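Local coordinates for alpha-1,2-mannosidase (Trichoderma reesei, PDB 1HCU), which probably trims alpha-1,2-linked mannose residues from high-mannose N-glycans as a calcium-dependent glycosidase of family 47, at residues W27-D39 and N45-A58. Residues are numbered along the deposited sequence; the frame is centred on the assembly and turned at random.
Sequences WNAYHHFAFPHDD and NSFDDERNGWGSSA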
ATOM      1  N   TRP A  27      16.561  10.030  -5.011  1.00 15.66           N
ATOM      2  CA  TRP A  27      16.228  11.403  -4.653  1.00 16.92           C
ATOM      3  C   TRP A  27      16.998  12.443  -5.466  1.00 17.80           C
ATOM      4  O   TRP A  27      16.397  13.365  -6.016  1.00 18.29           O
ATOM      5  CB  TRP A  27      16.465  11.661  -3.166  1.00 18.26           C
ATOM      6  CG  TRP A  27      16.235  13.103  -2.819  1.00 20.43           C
ATOM      7  CD1 TRP A  27      17.188  14.065  -2.611  1.00 18.97           C
ATOM      8  CD2 TRP A  27      14.971  13.767  -2.742  1.00 19.47           C
ATOM      9  NE1 TRP A  27      16.590  15.285  -2.416  1.00 19.44           N
ATOM     10  CE2 TRP A  27      15.230  15.132  -2.491  1.00 20.18           C
ATOM     11  CE3 TRP A  27      13.642  13.341  -2.866  1.00 19.60           C
ATOM     12  CZ2 TRP A  27      14.208  16.078  -2.362  1.00 19.07           C
ATOM     13  CZ3 TRP A  27      12.622  14.287  -2.738  1.00 19.94           C
ATOM     14  CH2 TRP A  27      12.914  15.637  -2.488  1.00 19.15           C
ATOM     15  N   ASN A  28      18.323  12.301  -5.522  1.00 18.08           N
ATOM     16  CA  ASN A  28      19.168  13.228  -6.278  1.00 17.33           C
ATOM     17  C   ASN A  28      18.616  13.383  -7.693  1.00 18.01           C
ATOM     18  O   ASN A  28      18.416  14.498  -8.188  1.00 18.15           O
ATOM     19  CB  ASN A  28      20.605  12.702  -6.378  1.00 18.01           C
ATOM     20  CG  ASN A  28      21.335  12.700  -5.046  1.00 18.63           C
ATOM     21  OD1 ASN A  28      22.420  12.132  -4.931  1.00 21.85           O
ATOM     22  ND2 ASN A  28      20.757  13.340  -4.042  1.00 19.69           N
ATOM     23  N   ALA A  29      18.378  12.249  -8.342  1.00 16.43           N
ATOM     24  CA  ALA A  29      17.862  12.258  -9.694  1.00 15.04           C
ATOM     25  C   ALA A  29      16.501  12.953  -9.740  1.00 15.83           C
ATOM     26  O   ALA A  29      16.260  13.793 -10.610  1.00 15.51           O
ATOM     27  CB  ALA A  29      17.756  10.838 -10.222  1.00 11.92           C
ATOM     28  N   TYR A  30      15.612  12.613  -8.811  1.00 15.28           N
ATOM     29  CA  TYR A  30      14.291  13.235  -8.800  1.00 17.27           C
ATOM     30  C   TYR A  30      14.371  14.735  -8.539  1.00 17.36           C
ATOM     31  O   TYR A  30      13.703  15.527  -9.199  1.00 14.61           O
ATOM     32  CB  TYR A  30      13.380  12.580  -7.748  1.00 16.55           C
ATOM     33  CG  TYR A  30      12.148  13.403  -7.431  1.00 16.06           C
ATOM     34  CD1 TYR A  30      12.093  14.205  -6.290  1.00 17.47           C
ATOM     35  CD2 TYR A  30      11.071  13.451  -8.315  1.00 17.46           C
ATOM     36  CE1 TYR A  30      10.998  15.041  -6.040  1.00 17.59           C
ATOM     37  CE2 TYR A  30       9.971  14.286  -8.074  1.00 17.51           C
ATOM     38  CZ  TYR A  30       9.946  15.077  -6.940  1.00 16.63           C
ATOM     39  OH  TYR A  30       8.888  15.928  -6.720  1.00 17.03           O
ATOM     40  N   HIS A  31      15.195  15.113  -7.571  1.00 20.05           N
ATOM     41  CA  HIS A  31      15.353  16.515  -7.207  1.00 23.93           C
ATOM     42  C   HIS A  31      15.895  17.351  -8.356  1.00 25.23           C
ATOM     43  O   HIS A  31      15.459  18.479  -8.576  1.00 24.04           O
ATOM     44  CB  HIS A  31      16.298  16.640  -6.010  1.00 26.64           C
ATOM     45  CG  HIS A  31      16.449  18.040  -5.504  1.00 29.19           C
ATOM     46  ND1 HIS A  31      17.516  18.438  -4.728  1.00 31.52           N
ATOM     47  CD2 HIS A  31      15.663  19.132  -5.649  1.00 31.26           C
ATOM     48  CE1 HIS A  31      17.381  19.716  -4.419  1.00 31.80           C
ATOM     49  NE2 HIS A  31      16.264  20.162  -4.966  1.00 31.10           N
ATOM     50  N   HIS A  32      16.837  16.782  -9.096  1.00 27.14           N
ATOM     51  CA  HIS A  32      17.463  17.497 -10.195  1.00 29.37           C
ATOM     52  C   HIS A  32      16.707  17.539 -11.521  1.00 29.10           C
ATOM     53  O   HIS A  32      16.773  18.542 -12.231  1.00 29.42           O
ATOM     54  CB  HIS A  32      18.869  16.937 -10.433  1.00 33.15           C
ATOM     55  CG  HIS A  32      19.705  17.782 -11.341  1.00 38.43           C
ATOM     56  ND1 HIS A  32      19.399  17.976 -12.672  1.00 39.62           N
ATOM     57  CD2 HIS A  32      20.823  18.508 -11.103  1.00 40.55           C
ATOM     58  CE1 HIS A  32      20.293  18.785 -13.214  1.00 40.49           C
ATOM     59  NE2 HIS A  32      21.167  19.122 -12.283  1.00 41.23           N
ATOM     60  N   PHE A  33      15.980  16.478 -11.859  1.00 27.56           N
ATOM     61  CA  PHE A  33      15.278  16.456 -13.136  1.00 27.57           C
ATOM     62  C   PHE A  33      13.750  16.556 -13.123  1.00 28.96           C
ATOM     63  O   PHE A  33      13.146  16.880 -14.153  1.00 30.39           O
ATOM     64  CB  PHE A  33      15.662  15.202 -13.928  1.00 25.99           C
ATOM     65  CG  PHE A  33      17.128  15.091 -14.241  1.00 25.46           C
ATOM     66  CD1 PHE A  33      17.959  14.280 -13.475  1.00 27.68           C
ATOM     67  CD2 PHE A  33      17.671  15.758 -15.333  1.00 26.03           C
ATOM     68  CE1 PHE A  33      19.312  14.128 -13.800  1.00 26.39           C
ATOM     69  CE2 PHE A  33      19.015  15.615 -15.666  1.00 25.36           C
ATOM     70  CZ  PHE A  33      19.838  14.798 -14.897  1.00 26.37           C
ATOM     71  N   ALA A  34      13.121  16.286 -11.981  1.00 28.10           N
ATOM     72  CA  ALA A  34      11.660  16.313 -11.904  1.00 27.09           C
ATOM     73  C   ALA A  34      11.038  17.273 -10.895  1.00 26.92           C
ATOM     74  O   ALA A  34      10.010  17.887 -11.176  1.00 26.76           O
ATOM     75  CB  ALA A  34      11.144  14.906 -11.646  1.00 28.25           C
ATOM     76  N   PHE A  35      11.639  17.387  -9.716  1.00 25.86           N
ATOM     77  CA  PHE A  35      11.114  18.266  -8.677  1.00 25.14           C
ATOM     78  C   PHE A  35      10.796  19.659  -9.238  1.00 26.32           C
ATOM     79  O   PHE A  35      11.552  20.201 -10.048  1.00 25.68           O
ATOM     80  CB  PHE A  35      12.131  18.360  -7.541  1.00 24.54           C
ATOM     81  CG  PHE A  35      11.660  19.158  -6.364  1.00 24.54           C
ATOM     82  CD1 PHE A  35      12.110  20.461  -6.167  1.00 23.17           C
ATOM     83  CD2 PHE A  35      10.774  18.603  -5.441  1.00 23.53           C
ATOM     84  CE1 PHE A  35      11.687  21.201  -5.067  1.00 24.79           C
ATOM     85  CE2 PHE A  35      10.341  19.336  -4.336  1.00 23.96           C
ATOM     86  CZ  PHE A  35      10.799  20.638  -4.147  1.00 24.94           C
ATOM     87  N   PRO A  36       9.664  20.263  -8.823  1.00 26.22           N
ATOM     88  CA  PRO A  36       8.641  19.788  -7.883  1.00 23.95           C
ATOM     89  C   PRO A  36       7.510  18.988  -8.532  1.00 22.59           C
ATOM     90  O   PRO A  36       6.446  18.839  -7.942  1.00 21.93           O
ATOM     91  CB  PRO A  36       8.100  21.081  -7.261  1.00 25.12           C
ATOM     92  CG  PRO A  36       9.069  22.165  -7.700  1.00 27.93           C
ATOM     93  CD  PRO A  36       9.494  21.705  -9.056  1.00 27.14           C
ATOM     94  N   HIS A  37       7.723  18.494  -9.745  1.00 21.56           N
ATOM     95  CA  HIS A  37       6.691  17.713 -10.420  1.00 20.12           C
ATOM     96  C   HIS A  37       6.475  16.406  -9.659  1.00 18.97           C
ATOM     97  O   HIS A  37       7.243  16.081  -8.757  1.00 18.68           O
ATOM     98  CB  HIS A  37       7.096  17.455 -11.868  1.00 21.38           C
ATOM     99  CG  HIS A  37       7.146  18.702 -12.700  1.00 24.34           C
ATOM    100  ND1 HIS A  37       6.014  19.330 -13.173  1.00 24.86           N
ATOM    101  CD2 HIS A  37       8.193  19.464 -13.102  1.00 24.16           C
ATOM    102  CE1 HIS A  37       6.359  20.424 -13.828  1.00 23.59           C
ATOM    103  NE2 HIS A  37       7.676  20.529 -13.799  1.00 23.87           N
ATOM    104  N   ASP A  38       5.442  15.653 -10.011  1.00 17.52           N
ATOM    105  CA  ASP A  38       5.147  14.420  -9.290  1.00 17.03           C
ATOM    106  C   ASP A  38       6.141  13.268  -9.417  1.00 17.87           C
ATOM    107  O   ASP A  38       6.625  12.756  -8.406  1.00 17.35           O
ATOM    108  CB  ASP A  38       3.746  13.910  -9.654  1.00 16.55           C
ATOM    109  CG  ASP A  38       2.657  14.899  -9.302  1.00 18.57           C
ATOM    110  OD1 ASP A  38       2.707  15.491  -8.203  1.00 20.95           O
ATOM    111  OD2 ASP A  38       1.738  15.083 -10.123  1.00 22.46           O
ATOM    112  N   ASP A  39       6.444  12.851 -10.641  1.00 17.53           N
ATOM    113  CA  ASP A  39       7.345  11.717 -10.827  1.00 19.52           C
ATOM    114  C   ASP A  39       8.467  11.923 -11.841  1.00 20.16           C
ATOM    115  O   ASP A  39       8.344  12.687 -12.793  1.00 18.81           O
ATOM    116  CB  ASP A  39       6.547  10.474 -11.237  1.00 20.84           C
ATOM    117  CG  ASP A  39       5.439  10.138 -10.259  1.00 21.99           C
ATOM    118  OD1 ASP A  39       5.739   9.850  -9.084  1.00 24.21           O
ATOM    119  OD2 ASP A  39       4.263  10.161 -10.667  1.00 24.84           O
ATOM    120  N   ASN A  45      14.928  11.279 -18.411  1.00 24.84           N
ATOM    121  CA  ASN A  45      15.183  12.355 -17.455  1.00 23.66           C
ATOM    122  C   ASN A  45      14.081  13.416 -17.524  1.00 23.87           C
ATOM    123  O   ASN A  45      14.316  14.590 -17.265  1.00 24.11           O
ATOM    124  CB  ASN A  45      16.560  12.991 -17.693  1.00 22.43           C
ATOM    125  CG  ASN A  45      17.686  12.246 -16.978  1.00 21.29           C
ATOM    126  OD1 ASN A  45      18.852  12.345 -17.362  1.00 21.36           O
ATOM    127  ND2 ASN A  45      17.343  11.513 -15.924  1.00 19.91           N
ATOM    128  N   SER A  46      12.875  12.991 -17.886  1.00 25.13           N
ATOM    129  CA  SER A  46      11.734  13.899 -17.954  1.00 24.67           C
ATOM    130  C   SER A  46      10.848  13.637 -16.736  1.00 23.47           C
ATOM    131  O   SER A  46      11.268  12.982 -15.782  1.00 22.88           O
ATOM    132  CB  SER A  46      10.931  13.692 -19.242  1.00 23.61           C
ATOM    133  OG  SER A  46      10.341  12.406 -19.284  1.00 26.12           O
ATOM    134  N   PHE A  47       9.622  14.137 -16.773  1.00 22.37           N
ATOM    135  CA  PHE A  47       8.716  13.974 -15.647  1.00 21.31           C
ATOM    136  C   PHE A  47       7.265  13.932 -16.079  1.00 21.36           C
ATOM    137  O   PHE A  47       6.947  14.086 -17.258  1.00 18.24           O
ATOM    138  CB  PHE A  47       8.898  15.139 -14.672  1.00 21.66           C
ATOM    139  CG  PHE A  47       8.687  16.491 -15.302  1.00 24.54           C
ATOM    140  CD1 PHE A  47       7.409  16.929 -15.653  1.00 25.96           C
ATOM    141  CD2 PHE A  47       9.769  17.319 -15.569  1.00 25.55           C
ATOM    142  CE1 PHE A  47       7.212  18.175 -16.262  1.00 24.89           C
ATOM    143  CE2 PHE A  47       9.588  18.566 -16.177  1.00 27.78           C
ATOM    144  CZ  PHE A  47       8.304  18.993 -16.523  1.00 28.35           C
ATOM    145  N   ASP A  48       6.389  13.720 -15.104  1.00 21.03           N
ATOM    146  CA  ASP A  48       4.959  13.704 -15.350  1.00 21.56           C
ATOM    147  C   ASP A  48       4.279  14.239 -14.103  1.00 21.70           C
ATOM    148  O   ASP A  48       4.923  14.408 -13.061  1.00 21.42           O
ATOM    149  CB  ASP A  48       4.461  12.286 -15.665  1.00 21.43           C
ATOM    150  CG  ASP A  48       4.438  11.370 -14.448  1.00 24.27           C
ATOM    151  OD1 ASP A  48       5.006  10.260 -14.543  1.00 24.16           O
ATOM    152  OD2 ASP A  48       3.843  11.737 -13.405  1.00 22.69           O
ATOM    153  N   ASP A  49       2.987  14.525 -14.217  1.00 20.70           N
ATOM    154  CA  ASP A  49       2.209  15.005 -13.086  1.00 21.10           C
ATOM    155  C   ASP A  49       0.921  14.185 -12.922  1.00 21.62           C
ATOM    156  O   ASP A  49      -0.178  14.743 -12.896  1.00 21.94           O
ATOM    157  CB  ASP A  49       1.891  16.496 -13.254  1.00 18.83           C
ATOM    158  CG  ASP A  49       3.069  17.393 -12.880  1.00 19.79           C
ATOM    159  OD1 ASP A  49       3.614  17.226 -11.767  1.00 17.92           O
ATOM    160  OD2 ASP A  49       3.449  18.273 -13.688  1.00 19.64           O
ATOM    161  N   GLU A  50       1.068  12.860 -12.812  1.00 22.78           N
ATOM    162  CA  GLU A  50      -0.072  11.945 -12.647  1.00 24.26           C
ATOM    163  C   GLU A  50      -0.812  12.218 -11.348  1.00 21.60           C
ATOM    164  O   GLU A  50      -1.987  11.891 -11.208  1.00 21.54           O
ATOM    165  CB  GLU A  50       0.382  10.477 -12.617  1.00 27.81           C
ATOM    166  CG  GLU A  50       1.081   9.976 -13.868  1.00 35.35           C
ATOM    167  CD  GLU A  50       1.455   8.490 -13.780  1.00 39.54           C
ATOM    168  OE1 GLU A  50       2.096   8.080 -12.780  1.00 40.50           O
ATOM    169  OE2 GLU A  50       1.111   7.734 -14.715  1.00 41.35           O
ATOM    170  N   ARG A  51      -0.105  12.805 -10.394  1.00 20.35           N
ATOM    171  CA  ARG A  51      -0.677  13.104  -9.092  1.00 18.51           C
ATOM    172  C   ARG A  51      -1.116  14.563  -9.006  1.00 18.25           C
ATOM    173  O   ARG A  51      -0.882  15.242  -8.001  1.00 16.63           O
ATOM    174  CB  ARG A  51       0.354  12.790  -8.005  1.00 17.88           C
ATOM    175  CG  ARG A  51      -0.089  11.781  -6.941  1.00 20.35           C
ATOM    176  CD  ARG A  51      -0.629  10.472  -7.534  1.00 18.11           C
ATOM    177  NE  ARG A  51      -2.034  10.603  -7.911  1.00 15.63           N
ATOM    178  CZ  ARG A  51      -2.696   9.739  -8.670  1.00 17.42           C
ATOM    179  NH1 ARG A  51      -2.087   8.655  -9.143  1.00 17.39           N
ATOM    180  NH2 ARG A  51      -3.964   9.976  -8.976  1.00 15.74           N
ATOM    181  N   ASN A  52      -1.733  15.049 -10.076  1.00 16.44           N
ATOM    182  CA  ASN A  52      -2.237  16.418 -10.117  1.00 17.57           C
ATOM    183  C   ASN A  52      -1.179  17.526  -9.978  1.00 16.71           C
ATOM    184  O   ASN A  52      -1.517  18.683  -9.740  1.00 14.85           O
ATOM    185  CB  ASN A  52      -3.323  16.586  -9.048  1.00 17.66           C
ATOM    186  CG  ASN A  52      -4.472  15.618  -9.240  1.00 16.47           C
ATOM    187  OD1 ASN A  52      -5.172  15.668 -10.245  1.00 18.29           O
ATOM    188  ND2 ASN A  52      -4.659  14.719  -8.284  1.00 16.00           N
ATOM    189  N   GLY A  53       0.093  17.168 -10.119  1.00 16.29           N
ATOM    190  CA  GLY A  53       1.148  18.158 -10.046  1.00 16.41           C
ATOM    191  C   GLY A  53       1.438  18.808  -8.703  1.00 18.20           C
ATOM    192  O   GLY A  53       1.972  19.921  -8.655  1.00 17.09           O
ATOM    193  N   TRP A  54       1.098  18.131  -7.612  1.00 17.02           N
ATOM    194  CA  TRP A  54       1.356  18.675  -6.292  1.00 16.68           C
ATOM    195  C   TRP A  54       2.728  18.259  -5.744  1.00 16.59           C
ATOM    196  O   TRP A  54       3.114  18.679  -4.655  1.00 18.12           O
ATOM    197  CB  TRP A  54       0.246  18.264  -5.306  1.00 15.07           C
ATOM    198  CG  TRP A  54      -1.056  19.007  -5.513  1.00 15.15           C
ATOM    199  CD1 TRP A  54      -1.211  20.358  -5.705  1.00 15.91           C
ATOM    200  CD2 TRP A  54      -2.378  18.448  -5.524  1.00 15.37           C
ATOM    201  NE1 TRP A  54      -2.546  20.670  -5.836  1.00 16.89           N
ATOM    202  CE2 TRP A  54      -3.284  19.519  -5.729  1.00 17.14           C
ATOM    203  CE3 TRP A  54      -2.886  17.149  -5.381  1.00 16.21           C
ATOM    204  CZ2 TRP A  54      -4.670  19.329  -5.794  1.00 16.15           C
ATOM    205  CZ3 TRP A  54      -4.268  16.960  -5.446  1.00 16.36           C
ATOM    206  CH2 TRP A  54      -5.142  18.050  -5.652  1.00 16.07           C
ATOM    207  N   GLY A  55       3.469  17.447  -6.495  1.00 15.89           N
ATOM    208  CA  GLY A  55       4.781  17.019  -6.032  1.00 15.20           C
ATOM    209  C   GLY A  55       4.739  15.684  -5.310  1.00 15.24           C
ATOM    210  O   GLY A  55       5.331  15.513  -4.240  1.00 16.59           O
ATOM    211  N   SER A  56       4.039  14.737  -5.917  1.00 13.67           N
ATOM    212  CA  SER A  56       3.858  13.398  -5.386  1.00 16.63           C
ATOM    213  C   SER A  56       5.111  12.761  -4.757  1.00 16.93           C
ATOM    214  O   SER A  56       5.126  12.475  -3.556  1.00 18.34           O
ATOM    215  CB  SER A  56       3.315  12.499  -6.507  1.00 15.91           C
ATOM    216  OG  SER A  56       2.887  11.250  -6.006  1.00 22.14           O
ATOM    217  N   SER A  57       6.157  12.544  -5.554  1.00 15.14           N
ATOM    218  CA  SER A  57       7.383  11.930  -5.044  1.00 15.82           C
ATOM    219  C   SER A  57       8.001  12.643  -3.839  1.00 16.15           C
ATOM    220  O   SER A  57       8.557  11.994  -2.956  1.00 16.62           O
ATOM    221  CB  SER A  57       8.434  11.813  -6.157  1.00 13.84           C
ATOM    222  OG  SER A  57       8.029  10.884  -7.146  1.00 11.17           O
ATOM    223  N   ALA A  58       7.914  13.967  -3.793  1.00 16.01           N
ATOM    224  CA  ALA A  58       8.495  14.699  -2.661  1.00 16.05           C
ATOM    225  C   ALA A  58       7.749  14.433  -1.354  1.00 14.29           C
ATOM    226  O   ALA A  58       8.368  14.236  -0.315  1.00 14.06           O
ATOM    227  CB  ALA A  58       8.519  16.206  -2.954  1.00 15.18           C
TER
HETATM  228  O   HOH W   1       3.252   9.406  -8.158  1.00 25.15           O
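Asn45 lays its amide flat over the Phe33 ring, the planes only 5° apart, while its ND2 is held by Ser429. Two residues on, the Phe47 ring, turned back over His37 by a chi1 of 57° that sets CG between backbone N and carbonyl carbon, stacks in offset fashion on the imidazole, centroids 3.5 Å apart. Asp48 and Asp39 form an antiparallel hydrogen-bonded pair, each N donating to the other's O, and because Asp38 also faces Asp48 the pairing carries a classic beta bulge. Asp49 divides its carboxylate: OD2 takes a bond from His37 ND1 at 2.8 Å on its syn side, and OD1 takes one from Asp38 N at 3.0 Å from the anti side, well out of the carboxylate plane.

Beyond it the chain wraps round the buried Asp38 carboxylate. OD2 takes a weak bond from Arg51 N and then a firmer one from Gly53 N at 2.7 Å on its syn lone pair; OD1 receives Gly55 N nearly end-on and Ser56 N at 2.8 Å, almost straight (172°). These last donors lie at the start of helix 56-67, whose N-terminal dipole is likely to stabilise the negative charge. With an alanine in place of Asp38, the amides of Gly53, Gly55 and Ser56 would probably lose their acceptor and the turns be freer to shift. Ser57 grips Asp38 O with both N and OG, the latter at 2.7 Å, and its CB lies over the Tyr30 ring, whose OH donates a hydrogen bond to His37 O. Ala58 CB meets the edge of Phe35 at 3.9 Å.

Overlapping type I (Asp49 to Asn52) and type I' (Arg51 to Trp54) turns, closed over an aspartate, thus lead into helix 56-67, joining it to helix 13-33 in the (alpha/alpha)7 barrel of family 47 and bringing Arg51 beside Glu100, a predicted proton donor.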